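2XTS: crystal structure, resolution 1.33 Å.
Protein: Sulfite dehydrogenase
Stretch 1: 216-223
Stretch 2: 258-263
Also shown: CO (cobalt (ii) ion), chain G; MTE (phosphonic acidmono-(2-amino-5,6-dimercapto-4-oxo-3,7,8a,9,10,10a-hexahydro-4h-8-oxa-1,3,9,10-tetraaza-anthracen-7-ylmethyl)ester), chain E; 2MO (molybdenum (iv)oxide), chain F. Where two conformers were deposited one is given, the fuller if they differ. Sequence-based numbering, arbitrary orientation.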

# COMPACT_ATOMS: atom_id res chain seq x y z
N PRO A 216 3.48 2.75 18.15
CA PRO A 216 4.46 3.49 17.37
C PRO A 216 5.82 3.62 18.05
O PRO A 216 5.94 4.01 19.21
CB PRO A 216 3.79 4.83 17.17
CG PRO A 216 2.35 4.48 17.12
CD PRO A 216 2.19 3.47 18.19
N GLY A 217 6.84 3.22 17.31
CA GLY A 217 8.21 3.35 17.75
C GLY A 217 8.73 2.23 18.62
O GLY A 217 9.91 2.21 18.95
N TRP A 218 7.85 1.32 19.04
CA TRP A 218 8.19 0.27 20.00
C TRP A 218 8.36 -1.08 19.29
O TRP A 218 7.82 -1.31 18.20
CB TRP A 218 7.14 0.20 21.10
CG TRP A 218 7.23 1.29 22.12
CD1 TRP A 218 7.85 2.50 21.96
CD2 TRP A 218 6.74 1.27 23.47
NE1 TRP A 218 7.77 3.22 23.12
CE2 TRP A 218 7.09 2.49 24.06
CE3 TRP A 218 6.06 0.33 24.24
CZ2 TRP A 218 6.80 2.78 25.39
CZ3 TRP A 218 5.78 0.60 25.55
CH2 TRP A 218 6.14 1.82 26.12
N GLU A 219 9.17 -1.94 19.89
CA GLU A 219 9.57 -3.20 19.31
C GLU A 219 8.38 -4.01 18.86
O GLU A 219 7.34 -4.06 19.51
CB GLU A 219 10.47 -3.97 20.30
CG GLU A 219 9.75 -4.50 21.54
CD GLU A 219 10.68 -5.00 22.65
OE1 GLU A 219 11.91 -4.94 22.47
OE2 GLU A 219 10.15 -5.43 23.71
N GLY A 220 8.57 -4.68 17.73
CA GLY A 220 7.46 -5.37 17.07
C GLY A 220 6.74 -6.37 17.95
O GLY A 220 5.55 -6.61 17.77
N ASN A 221 7.45 -7.03 18.86
CA ASN A 221 6.78 -7.99 19.72
C ASN A 221 5.57 -7.41 20.45
O ASN A 221 4.63 -8.14 20.76
CB ASN A 221 7.76 -8.63 20.72
CG ASN A 221 7.11 -9.72 21.54
OD1 ASN A 221 6.81 -9.52 22.72
ND2 ASN A 221 6.78 -10.84 20.90
N MET A 222 5.58 -6.12 20.72
CA MET A 222 4.50 -5.53 21.47
C MET A 222 3.28 -5.25 20.60
O MET A 222 2.22 -4.93 21.13
CB MET A 222 5.01 -4.29 22.17
CG MET A 222 6.16 -4.61 23.11
SD MET A 222 6.77 -3.13 23.95
CE MET A 222 5.66 -3.04 25.34
N TRP A 223 3.42 -5.41 19.28
CA TRP A 223 2.31 -5.17 18.35
C TRP A 223 1.45 -6.43 18.31
O TRP A 223 1.42 -7.18 17.32
CB TRP A 223 2.84 -4.80 16.95
CG TRP A 223 3.60 -3.51 16.86
CD1 TRP A 223 4.61 -3.05 17.66
CD2 TRP A 223 3.48 -2.59 15.79
NE1 TRP A 223 5.07 -1.86 17.19
CE2 TRP A 223 4.39 -1.54 16.04
CE3 TRP A 223 2.63 -2.51 14.69
CZ2 TRP A 223 4.50 -0.45 15.20
CZ3 TRP A 223 2.74 -1.44 13.85
CH2 TRP A 223 3.67 -0.42 14.10
CO CO G . 13.49 -4.60 23.78
N1 MTE E . 1.04 -11.27 18.27
C2 MTE E . 0.63 -12.50 18.56
N2 MTE E . -0.63 -12.67 19.02
N3 MTE E . 1.42 -13.58 18.39
C4 MTE E . 2.70 -13.48 17.92
O4 MTE E . 3.36 -14.53 17.78
N5 MTE E . 4.52 -11.91 17.20
C6 MTE E . 4.96 -10.58 17.52
C7 MTE E . 4.01 -9.47 17.11
N8 MTE E . 2.68 -9.77 17.58
C9 MTE E . 3.22 -12.17 17.61
C10 MTE E . 2.31 -11.04 17.82
C1' MTE E . 6.34 -10.26 16.97
S1' MTE E . 7.75 -10.96 17.74
C2' MTE E . 6.52 -9.39 15.94
S2' MTE E . 8.08 -8.88 15.43
C3' MTE E . 5.30 -8.81 15.25
O3' MTE E . 4.05 -9.35 15.70
C4' MTE E . 5.37 -9.09 13.76
O4' MTE E . 4.26 -8.46 13.11
P MTE E . 3.93 -8.99 11.63
O1P MTE E . 5.26 -8.64 10.89
O2P MTE E . 3.72 -10.47 11.64
O3P MTE E . 2.80 -8.15 11.16
MO 2MO F . 9.63 -9.72 17.02
OT1 2MO F . 9.95 -8.40 18.19
OT2 2MO F . 10.52 -11.40 17.49
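Stretch 2 (258-263) WTWVMD

Stretch 2 has no regular helix or strand, and stretch 1 meets it mostly with loop, and with M222 of the short 3-10 segment 220-222. The two chains run antiparallel: G217 pairs with M262 and E219 with W260, and between them W218 and V261 form a single backbone bridge, their CA atoms about 4.4 Å apart. The contact buries 423 Å², both sides summed.

Two backbone hydrogen bonds set the register. M262 N donates to G217 O at 2.9 Å, nearly straight at 172°, and E219 N donates to W260 O at 2.8 Å and 153°. They flank the bridge, and the same two carbonyls also receive CA-H contacts, from V261 CA to G217 O at 3.6 Å and from W218 CA to W260 O at 3.2 Å. G217 has a phi of 85°, a value that by itself favours glycine. Around the bridge, phi and psi are extended at W218 (-104/153) and V261 (-78/144), but W260 turns to -81/-47; the pairing is a single bridge.

The two tryptophans are the residues most covered by the contact, and their rings pack together. The six-membered ring of W218 and the five-membered ring of W260 make an offset stack, centroids 4.5 Å apart and planes at 15°, with W218 CH2 3.4 Å from W260 CE3. W260 CB also lies over the W218 six-membered ring, 3.5 Å from its centroid. The CA-to-CB bond of W218 points away overall, yet with chi1 in m the end of the side chain comes nearer to stretch 2; W260, also m, starts sideways. M222 points toward stretch 2 and brings SD to 3.3 Å from W260 CD1, an oblique approach to the ring. Apolar packing continues beyond the rings: M262, whose CA-to-CB bond points toward stretch 1, packs SD 3.6 Å from E219 CB, while V261 CG2 sits 3.9 Å from W218 CD1.

The cobalt ion adds a third kind of link. E219 OE1, T259 O and T259 OG1 each bind it at 2.1 Å, so one metal takes ligands from both stretches. E219 OE1 and T259 O consequently lie just 2.8 Å apart without a hydrogen bond; the shared ion accounts for their closeness. Water 1, itself a cobalt ligand, donates to E219 OE2 at 2.7 Å and accepts a weak hydrogen bond from T259 N at 3.1 Å. The rule to read here is economical: two backbone hydrogen bonds fix register, a tryptophan pair supplies the largest single share of the contact, and a metal ties the side chain of E219 to T259.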

# COMPACT_ATOMS: atom_id res chain seq x y z
N TRP A 258 12.40 -4.41 29.39
CA TRP A 258 11.50 -3.33 29.04
C TRP A 258 12.26 -2.37 28.12
O TRP A 258 12.12 -1.16 28.24
CB TRP A 258 10.97 -2.61 30.28
CG TRP A 258 10.22 -3.45 31.26
CD1 TRP A 258 9.78 -4.75 31.12
CD2 TRP A 258 9.88 -3.04 32.57
NE1 TRP A 258 9.16 -5.14 32.29
CE2 TRP A 258 9.21 -4.11 33.19
CE3 TRP A 258 10.06 -1.85 33.28
CZ2 TRP A 258 8.74 -4.02 34.51
CZ3 TRP A 258 9.58 -1.76 34.58
CH2 TRP A 258 8.93 -2.84 35.18
N THR A 259 13.05 -2.90 27.16
CA THR A 259 13.67 -2.07 26.14
C THR A 259 12.64 -1.96 25.05
O THR A 259 12.60 -2.71 24.08
CB THR A 259 15.02 -2.66 25.66
OG1 THR A 259 14.85 -4.06 25.35
CG2 THR A 259 16.04 -2.52 26.78
N TRP A 260 11.74 -1.02 25.24
CA TRP A 260 10.58 -0.90 24.38
C TRP A 260 10.90 -0.17 23.08
O TRP A 260 10.50 -0.61 22.00
CB TRP A 260 9.45 -0.19 25.12
CG TRP A 260 8.99 -0.92 26.34
CD1 TRP A 260 8.75 -2.24 26.46
CD2 TRP A 260 8.66 -0.34 27.61
NE1 TRP A 260 8.32 -2.54 27.73
CE2 TRP A 260 8.25 -1.39 28.46
CE3 TRP A 260 8.72 0.96 28.12
CZ2 TRP A 260 7.88 -1.17 29.79
CZ3 TRP A 260 8.36 1.16 29.45
CH2 TRP A 260 7.94 0.11 30.26
N VAL A 261 11.59 0.96 23.15
CA VAL A 261 11.77 1.79 21.95
C VAL A 261 12.85 1.23 21.03
O VAL A 261 13.85 0.66 21.46
CB VAL A 261 12.01 3.31 22.22
CG1 VAL A 261 11.58 4.16 21.02
CG2 VAL A 261 11.23 3.81 23.40
N MET A 262 12.59 1.40 19.73
CA MET A 262 13.54 1.07 18.68
C MET A 262 14.31 2.35 18.32
O MET A 262 13.72 3.37 17.96
CB MET A 262 12.80 0.50 17.47
CG MET A 262 11.98 -0.74 17.76
SD MET A 262 12.98 -2.11 18.42
CE MET A 262 13.80 -2.69 16.93
N ASP A 263 15.63 2.30 18.38
CA ASP A 263 16.45 3.49 18.16
C ASP A 263 16.70 3.77 16.67
O ASP A 263 16.50 2.91 15.80
CB ASP A 263 17.78 3.34 18.91
CG ASP A 263 17.63 3.31 20.42
OD1 ASP A 263 16.72 3.97 20.97
OD2 ASP A 263 18.45 2.63 21.06
O HOH W 1 12.23 -5.34 25.36
O HOH W 2 14.50 -6.46 23.66